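Local coordinates for protein oxalate biosynthetic component 1 (Burkholderia thailandensis, PDB 5IKY) that takes part in quorum sensing-dependent oxalate production, combining a serine hydrolase activity, probably of its alpha/beta-hydrolase domain, with an additional lyase activity, at residues A637-V642 with P683-E688; H303-P308 with E572-A577; D555-A560 with L722-R727; H595-A600 with I605-F610; D559-I564 with E688-I693. One frame throughout, in Å; residues are numbered along the deposited sequence.

Contact 1: A637-V642 with P683-E688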
# COMPACT_ATOMS: atom_id res chain seq x y z
N ALA A 637 -14.13 -22.56 12.68
CA ALA A 637 -13.53 -22.82 13.98
C ALA A 637 -13.82 -24.25 14.42
O ALA A 637 -12.93 -24.95 14.90
CB ALA A 637 -14.05 -21.83 15.01
N ARG A 638 -15.07 -24.67 14.26
CA ARG A 638 -15.46 -26.04 14.56
C ARG A 638 -14.68 -27.02 13.70
O ARG A 638 -14.28 -28.10 14.16
CB ARG A 638 -16.96 -26.24 14.33
CG ARG A 638 -17.85 -25.27 15.10
CD ARG A 638 -19.32 -25.47 14.74
NE ARG A 638 -19.78 -26.83 14.99
CZ ARG A 638 -20.20 -27.67 14.04
NH1 ARG A 638 -20.23 -27.28 12.77
NH2 ARG A 638 -20.60 -28.89 14.36
N GLU A 639 -14.45 -26.64 12.45
CA GLU A 639 -13.78 -27.49 11.48
C GLU A 639 -12.31 -27.71 11.85
O GLU A 639 -11.71 -28.71 11.47
CB GLU A 639 -13.89 -26.88 10.09
CG GLU A 639 -13.66 -27.84 8.94
CD GLU A 639 -13.94 -27.21 7.59
OE1 GLU A 639 -13.75 -25.98 7.46
OE2 GLU A 639 -14.36 -27.94 6.67
N LEU A 640 -11.75 -26.77 12.60
CA LEU A 640 -10.34 -26.83 12.97
C LEU A 640 -10.11 -27.46 14.34
O LEU A 640 -9.08 -28.11 14.57
CB LEU A 640 -9.73 -25.42 12.95
CG LEU A 640 -8.90 -25.04 11.73
CD1 LEU A 640 -9.70 -25.20 10.44
CD2 LEU A 640 -8.37 -23.62 11.86
N LEU A 641 -11.06 -27.28 15.25
CA LEU A 641 -10.88 -27.73 16.63
C LEU A 641 -11.30 -29.18 16.84
O LEU A 641 -10.67 -29.91 17.60
CB LEU A 641 -11.66 -26.82 17.58
CG LEU A 641 -11.25 -25.34 17.57
CD1 LEU A 641 -11.88 -24.59 18.72
CD2 LEU A 641 -9.73 -25.21 17.59
N VAL A 642 -12.37 -29.60 16.17
CA VAL A 642 -12.88 -30.96 16.30
C VAL A 642 -11.87 -32.07 15.95
O VAL A 642 -11.73 -33.02 16.72
CB VAL A 642 -14.16 -31.16 15.44
CG1 VAL A 642 -14.47 -32.64 15.26
CG2 VAL A 642 -15.34 -30.43 16.06
N PRO A 683 -5.95 -32.01 3.32
CA PRO A 683 -5.37 -31.54 2.05
C PRO A 683 -6.25 -30.52 1.32
O PRO A 683 -5.72 -29.66 0.62
CB PRO A 683 -5.23 -32.82 1.22
CG PRO A 683 -5.20 -33.92 2.22
CD PRO A 683 -6.13 -33.48 3.31
N LEU A 684 -7.57 -30.63 1.47
CA LEU A 684 -8.48 -29.68 0.84
C LEU A 684 -8.31 -28.29 1.45
O LEU A 684 -8.32 -27.28 0.74
CB LEU A 684 -9.93 -30.15 0.96
CG LEU A 684 -11.02 -29.20 0.46
CD1 LEU A 684 -10.71 -28.70 -0.94
CD2 LEU A 684 -12.37 -29.89 0.49
N ARG A 685 -8.14 -28.24 2.77
CA ARG A 685 -7.95 -26.97 3.45
C ARG A 685 -6.62 -26.35 3.06
O ARG A 685 -6.48 -25.13 2.99
CB ARG A 685 -8.03 -27.15 4.97
CG ARG A 685 -9.34 -27.75 5.46
CD ARG A 685 -9.57 -27.49 6.95
NE ARG A 685 -8.52 -28.08 7.78
CZ ARG A 685 -8.56 -29.32 8.27
NH1 ARG A 685 -9.60 -30.10 8.00
NH2 ARG A 685 -7.56 -29.77 9.01
N CYS A 686 -5.63 -27.21 2.79
CA CYS A 686 -4.32 -26.75 2.36
C CYS A 686 -4.39 -26.11 0.98
O CYS A 686 -3.82 -25.04 0.76
CB CYS A 686 -3.31 -27.90 2.35
SG CYS A 686 -1.67 -27.44 1.74
N LEU A 687 -5.08 -26.78 0.07
CA LEU A 687 -5.27 -26.27 -1.29
C LEU A 687 -5.95 -24.90 -1.27
O LEU A 687 -5.55 -24.00 -2.01
CB LEU A 687 -6.09 -27.25 -2.13
CG LEU A 687 -5.42 -28.58 -2.48
CD1 LEU A 687 -6.43 -29.53 -3.11
CD2 LEU A 687 -4.25 -28.36 -3.41
N GLU A 688 -6.97 -24.77 -0.43
CA GLU A 688 -7.70 -23.52 -0.30
C GLU A 688 -6.79 -22.41 0.21
O GLU A 688 -6.91 -21.25 -0.20
CB GLU A 688 -8.90 -23.68 0.64
CG GLU A 688 -10.06 -24.46 0.05
CD GLU A 688 -11.30 -24.41 0.92
OE1 GLU A 688 -11.19 -24.00 2.09
OE2 GLU A 688 -12.39 -24.77 0.42
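R685 reaches out of helix 682-690 to E639 and L640 on helix 629-641, a contact between two helices of the cap domain. The two backbones stay well apart, with 9.8 Å between the CA atoms of L640 and R685, so the long arginine does the bridging. Its CB points at the other helix, and CG lies beside the backbone N (chi1 -58°). R685 CD is the first atom to arrive, 4.4 Å from E639 CD and 4.2 Å from L640 CD1. The chain then bends at chi3 (-61°), and NE passes L640 CD1 at 4.1 Å as the leucine and arginine slide by each other in opposite directions. At the tip NH2 forms a salt bridge with E572 of helix 562-579, which fixes the end of the side chain. The neighbouring E639 carboxylate is held by R616 and the backbone N of K680 instead; E639 OE2 remains 5.4 Å from R685 NH1, near enough that the opposite charges probably favour each other without a direct pair. Over one face of the guanidinium, displaced toward its rim, lies the carbonyl oxygen of E639, 4.3 Å from R685 NH1.

Contact 2: H303-P308 with E572-A577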
# COMPACT_ATOMS: atom_id res chain seq x y z
N HIS A 303 1.61 -13.33 15.47
CA HIS A 303 1.18 -14.72 15.33
C HIS A 303 1.97 -15.44 14.24
O HIS A 303 2.18 -16.64 14.32
CB HIS A 303 -0.32 -14.79 15.01
CG HIS A 303 -1.19 -14.28 16.12
ND1 HIS A 303 -1.24 -14.87 17.36
CD2 HIS A 303 -2.07 -13.25 16.16
CE1 HIS A 303 -2.10 -14.22 18.12
NE2 HIS A 303 -2.61 -13.23 17.42
N ALA A 304 2.41 -14.68 13.24
CA ALA A 304 3.18 -15.25 12.14
C ALA A 304 4.61 -15.56 12.58
O ALA A 304 5.36 -16.21 11.85
CB ALA A 304 3.18 -14.30 10.96
N GLN A 305 4.98 -15.08 13.77
CA GLN A 305 6.31 -15.32 14.34
C GLN A 305 7.43 -14.88 13.40
O GLN A 305 8.38 -15.63 13.17
CB GLN A 305 6.47 -16.79 14.72
CG GLN A 305 5.70 -17.20 15.96
CD GLN A 305 6.29 -16.61 17.23
OE1 GLN A 305 5.91 -15.53 17.67
NE2 GLN A 305 7.24 -17.33 17.83
N LEU A 306 7.32 -13.67 12.86
CA LEU A 306 8.33 -13.15 11.95
C LEU A 306 9.28 -12.21 12.67
O LEU A 306 8.89 -11.46 13.56
CB LEU A 306 7.66 -12.44 10.77
CG LEU A 306 6.76 -13.31 9.90
CD1 LEU A 306 6.16 -12.50 8.76
CD2 LEU A 306 7.53 -14.50 9.37
N ALA A 307 10.55 -12.26 12.26
CA ALA A 307 11.58 -11.42 12.84
C ALA A 307 11.83 -10.22 11.94
O ALA A 307 11.42 -10.23 10.78
CB ALA A 307 12.87 -12.22 13.03
N PRO A 308 12.48 -9.17 12.47
CA PRO A 308 12.91 -8.11 11.57
C PRO A 308 13.92 -8.66 10.58
O PRO A 308 14.64 -9.61 10.90
CB PRO A 308 13.55 -7.07 12.50
CG PRO A 308 13.80 -7.80 13.79
CD PRO A 308 12.75 -8.85 13.89
N GLU A 572 -1.89 -24.48 10.77
CA GLU A 572 -3.27 -24.66 11.20
C GLU A 572 -3.34 -25.07 12.67
O GLU A 572 -4.26 -24.69 13.39
CB GLU A 572 -3.98 -25.70 10.32
CG GLU A 572 -5.49 -25.59 10.33
CD GLU A 572 -6.15 -26.57 9.37
OE1 GLU A 572 -6.70 -26.12 8.35
OE2 GLU A 572 -6.10 -27.79 9.64
N ASP A 573 -2.35 -25.86 13.11
CA ASP A 573 -2.25 -26.26 14.51
C ASP A 573 -2.11 -25.04 15.42
O ASP A 573 -2.72 -24.98 16.49
CB ASP A 573 -1.06 -27.20 14.71
CG ASP A 573 -1.35 -28.62 14.28
OD1 ASP A 573 -2.50 -29.07 14.48
OD2 ASP A 573 -0.44 -29.29 13.75
N ARG A 574 -1.31 -24.08 14.98
CA ARG A 574 -1.07 -22.86 15.75
C ARG A 574 -2.32 -21.99 15.81
O ARG A 574 -2.58 -21.32 16.81
CB ARG A 574 0.10 -22.07 15.16
CG ARG A 574 1.46 -22.68 15.45
CD ARG A 574 2.58 -21.87 14.79
NE ARG A 574 2.33 -20.43 14.86
CZ ARG A 574 2.59 -19.67 15.92
NH1 ARG A 574 3.11 -20.21 17.01
NH2 ARG A 574 2.32 -18.37 15.88
N LEU A 575 -3.10 -21.99 14.72
CA LEU A 575 -4.36 -21.25 14.70
C LEU A 575 -5.38 -21.94 15.59
O LEU A 575 -6.15 -21.28 16.28
CB LEU A 575 -4.89 -21.13 13.27
CG LEU A 575 -6.24 -20.43 13.13
CD1 LEU A 575 -6.21 -19.04 13.76
CD2 LEU A 575 -6.64 -20.34 11.66
N ALA A 576 -5.38 -23.27 15.56
CA ALA A 576 -6.31 -24.05 16.36
C ALA A 576 -6.06 -23.87 17.85
O ALA A 576 -7.00 -23.75 18.64
CB ALA A 576 -6.22 -25.53 15.99
N ALA A 577 -4.79 -23.84 18.24
CA ALA A 577 -4.42 -23.67 19.64
C ALA A 577 -4.80 -22.28 20.14
O ALA A 577 -5.27 -22.12 21.27
CB ALA A 577 -2.93 -23.91 19.83
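R574 meets H303 and Q305 through its guanidinium group, and the polar part of the contact is a single hydrogen bond. R574 NH2 donates to the backbone oxygen of H303, which approaches at the edge of the guanidinium, near its plane. The modelled separation of 2.3 Å between R574 NH2 and H303 O is too short to be taken literally, and the bend at the hydrogen (133°) leaves the exact geometry doubtful. H303 CA lies in the same plane, beside the edge.

The van der Waals part rests on Q305, whose CG sits over one face of the guanidinium, 3.6 Å from R574 NH2 and 4.0 Å from R574 CZ. The two side chains, both exposed, cross at about a right angle, with the arginine extended as far as CD and bent at chi3 (39°). Q305 has positive phi, and the chain at Q305 and L306 fits a G1 beta bulge. This loop leads into strand 310-313 of the TIM-barrel domain, whereas R574 belongs to helix 562-579 of the cap domain, so the contact spans the boundary between the two.

Aromatic stacking continues the interface beside the hydrogen bond. The imidazole of H303 stacks on F603, which also touches R574 and L575, and meets the ring of H578 with the planes about 55° apart.

Contact 3: D555-A560 with L722-R727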
# COMPACT_ATOMS: atom_id res chain seq x y z
N ASP A 555 -5.05 -37.12 -7.44
CA ASP A 555 -4.24 -37.92 -6.53
C ASP A 555 -2.75 -37.67 -6.75
O ASP A 555 -1.99 -37.57 -5.79
CB ASP A 555 -4.55 -39.41 -6.70
CG ASP A 555 -5.87 -39.80 -6.06
OD1 ASP A 555 -6.35 -39.06 -5.18
OD2 ASP A 555 -6.42 -40.86 -6.44
N THR A 556 -2.35 -37.57 -8.01
CA THR A 556 -0.96 -37.30 -8.35
C THR A 556 -0.55 -35.90 -7.88
O THR A 556 0.52 -35.72 -7.31
CB THR A 556 -0.71 -37.43 -9.86
OG1 THR A 556 -1.09 -38.74 -10.30
CG2 THR A 556 0.76 -37.20 -10.19
N ILE A 557 -1.42 -34.93 -8.12
CA ILE A 557 -1.18 -33.55 -7.69
C ILE A 557 -1.07 -33.47 -6.17
O ILE A 557 -0.13 -32.87 -5.64
CB ILE A 557 -2.29 -32.61 -8.17
CG1 ILE A 557 -2.37 -32.62 -9.70
CG2 ILE A 557 -2.06 -31.20 -7.65
CD1 ILE A 557 -3.51 -31.79 -10.25
N LEU A 558 -2.02 -34.09 -5.48
CA LEU A 558 -2.02 -34.12 -4.02
C LEU A 558 -0.78 -34.82 -3.48
O LEU A 558 -0.24 -34.43 -2.44
CB LEU A 558 -3.28 -34.81 -3.50
CG LEU A 558 -4.57 -34.00 -3.59
CD1 LEU A 558 -5.77 -34.83 -3.14
CD2 LEU A 558 -4.46 -32.73 -2.76
N ASP A 559 -0.34 -35.86 -4.18
CA ASP A 559 0.83 -36.62 -3.78
C ASP A 559 2.10 -35.77 -3.84
O ASP A 559 2.98 -35.88 -2.99
CB ASP A 559 0.98 -37.86 -4.66
CG ASP A 559 2.05 -38.81 -4.16
OD1 ASP A 559 1.84 -39.45 -3.12
OD2 ASP A 559 3.11 -38.91 -4.82
N ALA A 560 2.18 -34.90 -4.85
CA ALA A 560 3.35 -34.05 -5.03
C ALA A 560 3.40 -32.92 -4.00
O ALA A 560 4.47 -32.37 -3.74
CB ALA A 560 3.37 -33.48 -6.44
N LEU A 722 -3.81 -26.69 -8.94
CA LEU A 722 -4.31 -26.59 -7.57
C LEU A 722 -5.84 -26.66 -7.53
O LEU A 722 -6.41 -27.38 -6.71
CB LEU A 722 -3.83 -25.30 -6.91
CG LEU A 722 -2.34 -25.26 -6.56
CD1 LEU A 722 -1.97 -23.90 -5.98
CD2 LEU A 722 -2.00 -26.38 -5.61
N TYR A 723 -6.49 -25.91 -8.42
CA TYR A 723 -7.94 -25.92 -8.49
C TYR A 723 -8.47 -27.24 -9.05
O TYR A 723 -9.60 -27.62 -8.77
CB TYR A 723 -8.45 -24.75 -9.32
CG TYR A 723 -8.63 -23.48 -8.52
CD1 TYR A 723 -9.56 -23.42 -7.49
CD2 TYR A 723 -7.87 -22.35 -8.79
CE1 TYR A 723 -9.72 -22.27 -6.74
CE2 TYR A 723 -8.03 -21.19 -8.05
CZ TYR A 723 -8.96 -21.16 -7.03
OH TYR A 723 -9.14 -20.01 -6.28
N HIS A 724 -7.64 -27.92 -9.84
CA HIS A 724 -7.99 -29.24 -10.35
C HIS A 724 -8.18 -30.21 -9.19
O HIS A 724 -9.20 -30.90 -9.11
CB HIS A 724 -6.91 -29.75 -11.30
CG HIS A 724 -7.24 -31.04 -11.97
ND1 HIS A 724 -7.32 -32.24 -11.29
CD2 HIS A 724 -7.52 -31.32 -13.26
CE1 HIS A 724 -7.63 -33.20 -12.14
NE2 HIS A 724 -7.76 -32.67 -13.34
N ALA A 725 -7.20 -30.25 -8.29
CA ALA A 725 -7.28 -31.10 -7.11
C ALA A 725 -8.38 -30.62 -6.18
O ALA A 725 -9.06 -31.42 -5.53
CB ALA A 725 -5.94 -31.14 -6.39
N LEU A 726 -8.55 -29.30 -6.12
CA LEU A 726 -9.56 -28.69 -5.26
C LEU A 726 -10.96 -29.04 -5.76
O LEU A 726 -11.87 -29.24 -4.96
CB LEU A 726 -9.36 -27.17 -5.20
CG LEU A 726 -9.82 -26.44 -3.94
CD1 LEU A 726 -9.07 -25.12 -3.80
CD2 LEU A 726 -11.32 -26.19 -3.95
N ARG A 727 -11.11 -29.10 -7.08
CA ARG A 727 -12.38 -29.48 -7.68
C ARG A 727 -12.75 -30.91 -7.32
O ARG A 727 -13.88 -31.19 -6.91
CB ARG A 727 -12.33 -29.32 -9.20
CG ARG A 727 -13.60 -29.77 -9.92
CD ARG A 727 -13.30 -30.20 -11.35
NE ARG A 727 -12.12 -31.06 -11.41
CZ ARG A 727 -12.10 -32.34 -11.05
NH1 ARG A 727 -10.98 -33.04 -11.14
NH2 ARG A 727 -13.20 -32.92 -10.59
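Buried apolar packing joins I557 and L558 of helix 554-560 to H724 and A725 of helix 715-734 in the cap domain. The short axes approach to 9.2 Å and cross steeply, at -116°, so each helix offers only about one turn to the other. A725 marks the closest backbone approach, its CA 6.6 Å from that of I557. Both branches of the isoleucine are used: CG2 rests against A725 CB at 4.1 Å, while CG1, placed beside the backbone N (chi1 -60°), carries CD1 over to H724. L558 approaches the same alanine methyl from a direction roughly at right angles, its CG 4.2 Å from A725 CB. With only a methyl group, A725 lets the two helices come close at their crossing.

I557 crosses H724 at about a right angle and brings CD1 within 4.0 Å of ND1, reaching the imidazole obliquely. Within its own helix, H724 has the guanidinium of R727 over one ring face, where NH1 lies 3.5 Å above the plane and toward the rim. The same imidazole meets H854 edge-to-face on helix 849-860, within the alpha/beta-hydrolase part of the chain. L687 of helix 682-690 touches both L558 and A725.

Contact 4: H595-A600 with I605-F610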
# COMPACT_ATOMS: atom_id res chain seq x y z
N HIS A 595 -13.76 -12.46 15.92
CA HIS A 595 -12.59 -12.96 16.62
C HIS A 595 -11.86 -13.99 15.76
O HIS A 595 -10.64 -13.95 15.62
CB HIS A 595 -12.97 -13.58 17.97
CG HIS A 595 -11.81 -14.10 18.75
ND1 HIS A 595 -10.79 -13.28 19.19
CD2 HIS A 595 -11.49 -15.35 19.16
CE1 HIS A 595 -9.90 -14.01 19.85
NE2 HIS A 595 -10.30 -15.27 19.84
N VAL A 596 -12.62 -14.92 15.19
CA VAL A 596 -12.07 -15.97 14.34
C VAL A 596 -11.39 -15.39 13.11
O VAL A 596 -10.24 -15.72 12.81
CB VAL A 596 -13.16 -16.97 13.90
CG1 VAL A 596 -12.65 -17.87 12.79
CG2 VAL A 596 -13.63 -17.80 15.09
N LEU A 597 -12.10 -14.52 12.39
CA LEU A 597 -11.58 -13.92 11.17
C LEU A 597 -10.29 -13.12 11.41
O LEU A 597 -9.38 -13.16 10.58
CB LEU A 597 -12.64 -13.01 10.54
CG LEU A 597 -13.75 -13.74 9.78
CD1 LEU A 597 -15.01 -12.89 9.72
CD2 LEU A 597 -13.27 -14.10 8.38
N THR A 598 -10.22 -12.42 12.53
CA THR A 598 -9.02 -11.67 12.88
C THR A 598 -7.87 -12.61 13.19
O THR A 598 -6.72 -12.35 12.81
CB THR A 598 -9.25 -10.74 14.09
OG1 THR A 598 -10.04 -11.42 15.08
CG2 THR A 598 -9.98 -9.47 13.66
N ALA A 599 -8.17 -13.71 13.87
CA ALA A 599 -7.17 -14.72 14.18
C ALA A 599 -6.68 -15.39 12.90
O ALA A 599 -5.49 -15.58 12.70
CB ALA A 599 -7.72 -15.75 15.15
N ALA A 600 -7.63 -15.72 12.02
CA ALA A 600 -7.30 -16.37 10.76
C ALA A 600 -6.41 -15.49 9.89
O ALA A 600 -5.37 -15.94 9.40
CB ALA A 600 -8.58 -16.73 10.02
N ILE A 605 -4.11 -17.30 7.12
CA ILE A 605 -5.22 -18.08 6.58
C ILE A 605 -6.43 -17.20 6.29
O ILE A 605 -7.02 -16.63 7.20
CB ILE A 605 -5.63 -19.21 7.53
CG1 ILE A 605 -4.48 -20.20 7.72
CG2 ILE A 605 -6.87 -19.93 7.01
CD1 ILE A 605 -4.82 -21.38 8.61
N THR A 606 -6.79 -17.07 5.02
CA THR A 606 -7.90 -16.23 4.63
C THR A 606 -9.18 -17.03 4.41
O THR A 606 -9.31 -17.73 3.40
CB THR A 606 -7.59 -15.43 3.34
OG1 THR A 606 -6.43 -14.62 3.55
CG2 THR A 606 -8.76 -14.54 2.96
N ILE A 607 -10.11 -16.94 5.35
CA ILE A 607 -11.41 -17.58 5.20
C ILE A 607 -12.18 -16.90 4.07
O ILE A 607 -12.48 -15.71 4.15
CB ILE A 607 -12.25 -17.51 6.49
CG1 ILE A 607 -11.43 -18.01 7.69
CG2 ILE A 607 -13.53 -18.32 6.34
CD1 ILE A 607 -12.16 -17.87 9.00
N ARG A 608 -12.48 -17.66 3.03
CA ARG A 608 -13.14 -17.10 1.85
C ARG A 608 -14.65 -17.28 1.89
O ARG A 608 -15.16 -18.26 2.43
CB ARG A 608 -12.57 -17.74 0.58
N SER A 609 -15.36 -16.31 1.32
CA SER A 609 -16.81 -16.36 1.24
C SER A 609 -17.26 -16.97 -0.08
O SER A 609 -17.36 -16.27 -1.09
CB SER A 609 -17.41 -14.97 1.42
OG SER A 609 -16.87 -14.06 0.48
N PHE A 610 -17.51 -18.27 -0.08
CA PHE A 610 -17.95 -18.98 -1.27
C PHE A 610 -19.46 -18.84 -1.43
O PHE A 610 -20.21 -18.98 -0.47
CB PHE A 610 -17.56 -20.46 -1.20
CG PHE A 610 -16.09 -20.70 -0.97
CD1 PHE A 610 -15.23 -20.89 -2.04
CD2 PHE A 610 -15.58 -20.74 0.31
CE1 PHE A 610 -13.88 -21.11 -1.83
CE2 PHE A 610 -14.24 -20.96 0.53
CZ PHE A 610 -13.39 -21.15 -0.54
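I607 drives its CD1 methyl into a small apolar patch formed by V596, L597 and A600 on one side of helix 592-602. V596 CG1 is 3.8 Å from I607 CD1, L597 CD2 is 4.0 Å from it, and A600 CB is 3.9 Å away, so a single methyl touches three residues of the helix. The isoleucine crosses both V596 and L597 at about a right angle. With CG1 placed beside the backbone N (chi1 -51°) and the chain extended beyond it, CD1 reaches the floor of the patch while the root of the side chain stays in touch: I607 CB lies 4.0 Å from L597 CD2.

Toward the polar edge the backbones close in at A600 and I605. I605 N donates to A600 O at 2.9 Å, a weak bond with an N-H...O angle of 121°. The I605 carbonyl turns back over the helix, its oxygen 3.2 Å from A600 CB and 2.8 Å from A600 O, two close acceptors with no bond. The weak bond joins the last turn of the helix to the chain leaving it, a local reversal in the cap domain that folds the loop back along its own helix.

F636 of helix 629-641 packs on V596, I605 and I607 alike. The I605 side chain leads away from helix 592-602, toward Y568 and L575 on helix 562-579 and Y689 on helix 682-690.

Contact 5: D559-I564 with E688-I693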
# COMPACT_ATOMS: atom_id res chain seq x y z
N ASP A 559 -0.34 -35.86 -4.18
CA ASP A 559 0.83 -36.62 -3.78
C ASP A 559 2.10 -35.77 -3.84
O ASP A 559 2.98 -35.88 -2.99
CB ASP A 559 0.98 -37.86 -4.66
CG ASP A 559 2.05 -38.81 -4.16
OD1 ASP A 559 1.84 -39.45 -3.12
OD2 ASP A 559 3.11 -38.91 -4.82
N ALA A 560 2.18 -34.90 -4.85
CA ALA A 560 3.35 -34.05 -5.03
C ALA A 560 3.40 -32.92 -4.00
O ALA A 560 4.47 -32.37 -3.74
CB ALA A 560 3.37 -33.48 -6.44
N LEU A 561 2.25 -32.59 -3.43
CA LEU A 561 2.15 -31.48 -2.48
C LEU A 561 2.26 -31.93 -1.03
O LEU A 561 2.02 -31.15 -0.11
CB LEU A 561 0.84 -30.72 -2.67
CG LEU A 561 0.61 -30.02 -4.01
CD1 LEU A 561 -0.77 -29.41 -4.04
CD2 LEU A 561 1.68 -28.97 -4.27
N HIS A 562 2.61 -33.20 -0.83
CA HIS A 562 2.63 -33.79 0.50
C HIS A 562 3.47 -33.02 1.53
O HIS A 562 3.00 -32.77 2.64
CB HIS A 562 3.10 -35.25 0.43
CG HIS A 562 2.79 -36.04 1.66
ND1 HIS A 562 1.53 -36.51 1.95
CD2 HIS A 562 3.59 -36.44 2.68
CE1 HIS A 562 1.56 -37.17 3.10
NE2 HIS A 562 2.80 -37.14 3.56
N PRO A 563 4.72 -32.63 1.17
CA PRO A 563 5.48 -31.90 2.19
C PRO A 563 4.91 -30.52 2.50
O PRO A 563 5.12 -29.98 3.59
CB PRO A 563 6.88 -31.79 1.57
CG PRO A 563 6.65 -31.90 0.11
CD PRO A 563 5.52 -32.87 -0.04
N ILE A 564 4.18 -29.96 1.55
CA ILE A 564 3.59 -28.64 1.72
C ILE A 564 2.33 -28.70 2.57
O ILE A 564 2.07 -27.81 3.39
CB ILE A 564 3.27 -28.01 0.35
CG1 ILE A 564 4.57 -27.64 -0.34
CG2 ILE A 564 2.35 -26.81 0.51
CD1 ILE A 564 4.38 -27.01 -1.64
N GLU A 688 -6.97 -24.77 -0.43
CA GLU A 688 -7.70 -23.52 -0.30
C GLU A 688 -6.79 -22.41 0.21
O GLU A 688 -6.91 -21.25 -0.20
CB GLU A 688 -8.90 -23.68 0.64
CG GLU A 688 -10.06 -24.46 0.05
CD GLU A 688 -11.30 -24.41 0.92
OE1 GLU A 688 -11.19 -24.00 2.09
OE2 GLU A 688 -12.39 -24.77 0.42
N TYR A 689 -5.87 -22.78 1.09
CA TYR A 689 -4.89 -21.84 1.61
C TYR A 689 -3.92 -21.39 0.52
O TYR A 689 -3.67 -20.20 0.34
CB TYR A 689 -4.12 -22.46 2.78
CG TYR A 689 -2.90 -21.68 3.22
CD1 TYR A 689 -3.03 -20.46 3.87
CD2 TYR A 689 -1.62 -22.17 2.98
CE1 TYR A 689 -1.91 -19.75 4.27
CE2 TYR A 689 -0.50 -21.46 3.38
CZ TYR A 689 -0.65 -20.25 4.02
OH TYR A 689 0.45 -19.55 4.42
N LEU A 690 -3.40 -22.36 -0.23
CA LEU A 690 -2.41 -22.09 -1.28
C LEU A 690 -2.92 -21.12 -2.34
O LEU A 690 -2.22 -20.18 -2.71
CB LEU A 690 -1.96 -23.39 -1.94
CG LEU A 690 -1.00 -24.26 -1.13
CD1 LEU A 690 -0.74 -25.58 -1.85
CD2 LEU A 690 0.30 -23.52 -0.87
N VAL A 691 -4.14 -21.34 -2.83
CA VAL A 691 -4.69 -20.49 -3.88
C VAL A 691 -5.09 -19.12 -3.35
O VAL A 691 -5.47 -18.23 -4.12
CB VAL A 691 -5.92 -21.14 -4.55
CG1 VAL A 691 -5.51 -22.41 -5.29
CG2 VAL A 691 -7.00 -21.43 -3.52
N GLY A 692 -4.99 -18.95 -2.03
CA GLY A 692 -5.31 -17.68 -1.41
C GLY A 692 -4.09 -16.83 -1.10
O GLY A 692 -4.21 -15.68 -0.70
N ILE A 693 -2.90 -17.41 -1.29
CA ILE A 693 -1.66 -16.68 -1.06
C ILE A 693 -1.44 -15.54 -2.07
O ILE A 693 -1.10 -14.42 -1.67
CB ILE A 693 -0.44 -17.62 -1.08
CG1 ILE A 693 -0.52 -18.62 0.08
CG2 ILE A 693 0.87 -16.83 -1.00
CD1 ILE A 693 0.58 -19.65 0.08
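L690 faces I564 with both of its methyl groups at once. The two side chains cross obliquely, and I564 CG2 is set against the leucine fork, 4.1 Å from L690 CD1 and 4.1 Å from L690 CD2. On the isoleucine it is therefore the short branch that makes the contact; CG2 lies opposite the backbone N across the CA-CB bond, while CG1 lies beside that nitrogen (chi1 -70°). L561 also points at the leucine but takes the looser place, its CD1 4.4 Å from L690 CD1. L690 CD1 thus touches both residues, whereas CD2 turns to I564.

L561 sits at the break between two helices of the cap domain and I564 in the first turn of the second. L561 leaves helical geometry at the end of helix 554-560 and occupies the N-cap position of helix 562-579; H562 N to D559 O across the junction and I564 N to L561 O in the new first turn are both weak bonds. L561 and I564, three apart and so on the same side of that turn, both point at L690. On the other segment, a type I beta turn runs from L690 to I693, closed by I693 N to L690 O at 3.2 Å. The turn brings I693 CG1 over one face of the Y689 ring, 4.2 Å above its plane and toward the rim.

Helix 530-541 packs against I564 through L534, Q537 and A538. L561 is flanked by L542 and by L722 of helix 715-734.

Overall arrangement
Contacts 1, 3, 4 and 5 all lie within the cap domain, whereas contact 2 connects that domain to the TIM barrel. Helix 682-690 is common to contacts 1 and 5, whose centres are 13 Å apart; helix 554-560 is common to contacts 3 and 5, whose centres lie 9 Å apart; helix 562-579 serves contacts 2 and 5. L687 packs on residues of contacts 3 and 5, and L575 on residues of contacts 1 and 4. Along the chain contact 4 closes before contact 1 opens, and both fall between the two segments of contact 3, so contact 3 joins helices far apart in sequence, with contacts 1 and 4 formed by the chain between them.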